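Local coordinates for Gp26 (Listeria phage P40, PDB 4JZ5), which is a phage endolysin of glycosyl hydrolase family 25, whose catalytic domain probably cleaves the glycan strands of Listeria peptidoglycan, at residues Ile91-Leu97 and Arg134-Val139. Sequence-based numbering, arbitrary orientation.
Sequences INEANML and RFIDHV
Phe135 and His138 both carry CG anti to the backbone N (chi1 179° and -170°), a setting that brings their rings up to helix 87-106 on two sides of the Ala94 methyl. Ile91 has its CG2 anti to the backbone N, and this methyl sits over the centre of the His138 imidazole, 3.7 Å from the ring centroid, in a CH-pi contact. At the edge of the same ring His138 NE2 donates a hydrogen bond to Asn95 OD1 (2.8 Å). The bond is bent; the oxygen lies in the imidazole plane, whereas the donor is tilted from the plane of the amide. Histidine suits this partly exposed border because its face accepts a methyl while its edge offers an N-H.

Ala94 is small enough to let the axes of segments 91-97 and 134-139 approach to 8.7 Å, their N-to-C directions 44° apart. Ala94 CB lies over one face of the Phe135 ring, offset toward the rim, and 3.7 Å from Val139 CG2. Phe135 CE2 also comes 3.4 Å from Ala94 N, so the flat ring packs against backbone as well as side chain. Deeper in, Leu97 CD2 meets the edge of that ring and touches Val139 CG1, two branched apolar residues suited to this buried side. Branched Ile91 also serves Arg134, CD1 covering one guanidinium face; NH1 is held by Glu131 and the Gly87 carbonyl.

In the family 25 beta/alpha barrel, helix 87-106 packs on strands 46-53 and 76-81 through Leu97 (on Ser51 and Leu78), and neighbouring helix 128-143 on strand 114-117 through Val139 and Phe135, whose ring also meets His80.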
loop_
_atom_site.group_PDB
_atom_site.type_symbol
_atom_site.label_atom_id
_atom_site.label_comp_id
_atom_site.label_asym_id
_atom_site.label_seq_id
_atom_site.Cartn_x
_atom_site.Cartn_y
_atom_site.Cartn_z
ATOM N N ILE A 91 4.715 16.006 -8.063
ATOM C CA ILE A 91 4.354 15.397 -9.332
ATOM C C ILE A 91 5.426 14.403 -9.767
ATOM O O ILE A 91 5.115 13.320 -10.276
ATOM C CB ILE A 91 4.135 16.480 -10.411
ATOM C CG1 ILE A 91 3.045 17.464 -9.967
ATOM C CG2 ILE A 91 3.770 15.850 -11.749
ATOM C CD1 ILE A 91 1.715 16.805 -9.624
ATOM N N ASN A 92 6.698 14.740 -9.560
ATOM C CA ASN A 92 7.753 13.802 -9.926
ATOM C C ASN A 92 7.634 12.509 -9.120
ATOM O O ASN A 92 7.869 11.418 -9.650
ATOM C CB ASN A 92 9.132 14.433 -9.765
ATOM C CG ASN A 92 9.389 15.540 -10.767
ATOM O OD1 ASN A 92 8.753 15.604 -11.813
ATOM N ND2 ASN A 92 10.340 16.403 -10.459
ATOM N N GLU A 93 7.243 12.611 -7.850
ATOM C CA GLU A 93 7.008 11.412 -7.056
ATOM C C GLU A 93 5.783 10.645 -7.557
ATOM O O GLU A 93 5.798 9.408 -7.611
ATOM C CB GLU A 93 6.859 11.745 -5.565
ATOM C CG GLU A 93 8.204 12.094 -4.937
ATOM C CD GLU A 93 8.302 11.849 -3.450
ATOM O OE1 GLU A 93 7.407 11.175 -2.866
ATOM O OE2 GLU A 93 9.309 12.295 -2.869
ATOM N N ALA A 94 4.723 11.347 -7.935
ATOM C CA ALA A 94 3.574 10.678 -8.535
ATOM C C ALA A 94 4.009 9.906 -9.781
ATOM O O ALA A 94 3.557 8.774 -9.999
ATOM C CB ALA A 94 2.500 11.689 -8.864
ATOM N N ASN A 95 4.898 10.495 -10.574
ATOM C CA ASN A 95 5.403 9.810 -11.755
ATOM C C ASN A 95 6.256 8.591 -11.432
ATOM O O ASN A 95 6.340 7.677 -12.238
ATOM C CB ASN A 95 6.179 10.773 -12.638
ATOM C CG ASN A 95 5.273 11.720 -13.379
ATOM O OD1 ASN A 95 4.115 11.402 -13.645
ATOM N ND2 ASN A 95 5.800 12.883 -13.743
ATOM N N MET A 96 6.877 8.547 -10.256
ATOM C CA MET A 96 7.572 7.331 -9.815
ATOM C C MET A 96 6.582 6.184 -9.686
ATOM O O MET A 96 6.836 5.060 -10.113
ATOM C CB MET A 96 8.247 7.541 -8.453
ATOM C CG MET A 96 9.461 8.454 -8.457
ATOM S SD MET A 96 10.941 7.762 -9.249
ATOM C CE MET A 96 11.476 6.517 -8.093
ATOM N N LEU A 97 5.453 6.450 -9.048
ATOM C CA LEU A 97 4.444 5.422 -8.874
ATOM C C LEU A 97 3.870 4.997 -10.233
ATOM O O LEU A 97 3.676 3.802 -10.479
ATOM C CB LEU A 97 3.354 5.895 -7.918
ATOM C CG LEU A 97 2.210 4.917 -7.625
ATOM C CD1 LEU A 97 2.681 3.531 -7.181
ATOM C CD2 LEU A 97 1.293 5.509 -6.582
ATOM N N ARG A 134 -2.726 16.501 -4.814
ATOM C CA ARG A 134 -2.031 16.673 -6.085
ATOM C C ARG A 134 -1.408 15.363 -6.547
ATOM O O ARG A 134 -1.492 15.021 -7.736
ATOM C CB ARG A 134 -0.971 17.768 -5.991
ATOM C CG ARG A 134 -1.548 19.155 -5.740
ATOM C CD ARG A 134 -0.429 20.185 -5.617
ATOM N NE ARG A 134 0.260 20.368 -6.890
ATOM C CZ ARG A 134 1.568 20.276 -7.091
ATOM N NH1 ARG A 134 2.411 20.016 -6.106
ATOM N NH2 ARG A 134 2.029 20.452 -8.321
ATOM N N PHE A 135 -0.775 14.644 -5.632
ATOM C CA PHE A 135 -0.175 13.358 -5.963
ATOM C C PHE A 135 -1.219 12.369 -6.476
ATOM O O PHE A 135 -1.048 11.764 -7.532
ATOM C CB PHE A 135 0.531 12.815 -4.713
ATOM C CG PHE A 135 1.178 11.460 -4.900
ATOM C CD1 PHE A 135 0.424 10.300 -4.897
ATOM C CD2 PHE A 135 2.556 11.356 -5.057
ATOM C CE1 PHE A 135 1.022 9.063 -5.069
ATOM C CE2 PHE A 135 3.163 10.119 -5.221
ATOM C CZ PHE A 135 2.388 8.974 -5.229
ATOM N N ILE A 136 -2.283 12.201 -5.712
ATOM C CA ILE A 136 -3.321 11.229 -6.027
ATOM C C ILE A 136 -4.025 11.582 -7.337
ATOM O O ILE A 136 -4.222 10.707 -8.186
ATOM C CB ILE A 136 -4.293 11.119 -4.843
ATOM C CG1 ILE A 136 -3.579 10.426 -3.667
ATOM C CG2 ILE A 136 -5.587 10.408 -5.240
ATOM C CD1 ILE A 136 -4.326 10.513 -2.364
ATOM N N ASP A 137 -4.374 12.851 -7.518
ATOM C CA ASP A 137 -4.998 13.274 -8.754
ATOM C C ASP A 137 -4.098 12.949 -9.936
ATOM O O ASP A 137 -4.577 12.533 -10.999
ATOM C CB ASP A 137 -5.222 14.780 -8.765
ATOM C CG ASP A 137 -6.291 15.263 -7.787
ATOM O OD1 ASP A 137 -7.013 14.448 -7.199
ATOM O OD2 ASP A 137 -6.404 16.503 -7.637
ATOM N N HIS A 138 -2.800 13.189 -9.803
ATOM C CA HIS A 138 -1.900 12.936 -10.911
ATOM C C HIS A 138 -1.856 11.457 -11.269
ATOM O O HIS A 138 -1.957 11.082 -12.439
ATOM C CB HIS A 138 -0.502 13.472 -10.610
ATOM C CG HIS A 138 0.391 13.463 -11.798
ATOM N ND1 HIS A 138 0.255 14.380 -12.815
ATOM C CD2 HIS A 138 1.410 12.649 -12.158
ATOM C CE1 HIS A 138 1.154 14.129 -13.751
ATOM N NE2 HIS A 138 1.869 13.088 -13.375
ATOM N N VAL A 139 -1.700 10.607 -10.262
ATOM C CA VAL A 139 -1.606 9.181 -10.528
ATOM C C VAL A 139 -2.909 8.648 -11.148
ATOM O O VAL A 139 -2.876 7.883 -12.113
ATOM C CB VAL A 139 -1.248 8.404 -9.254
ATOM C CG1 VAL A 139 -1.239 6.910 -9.524
ATOM C CG2 VAL A 139 0.092 8.862 -8.707
#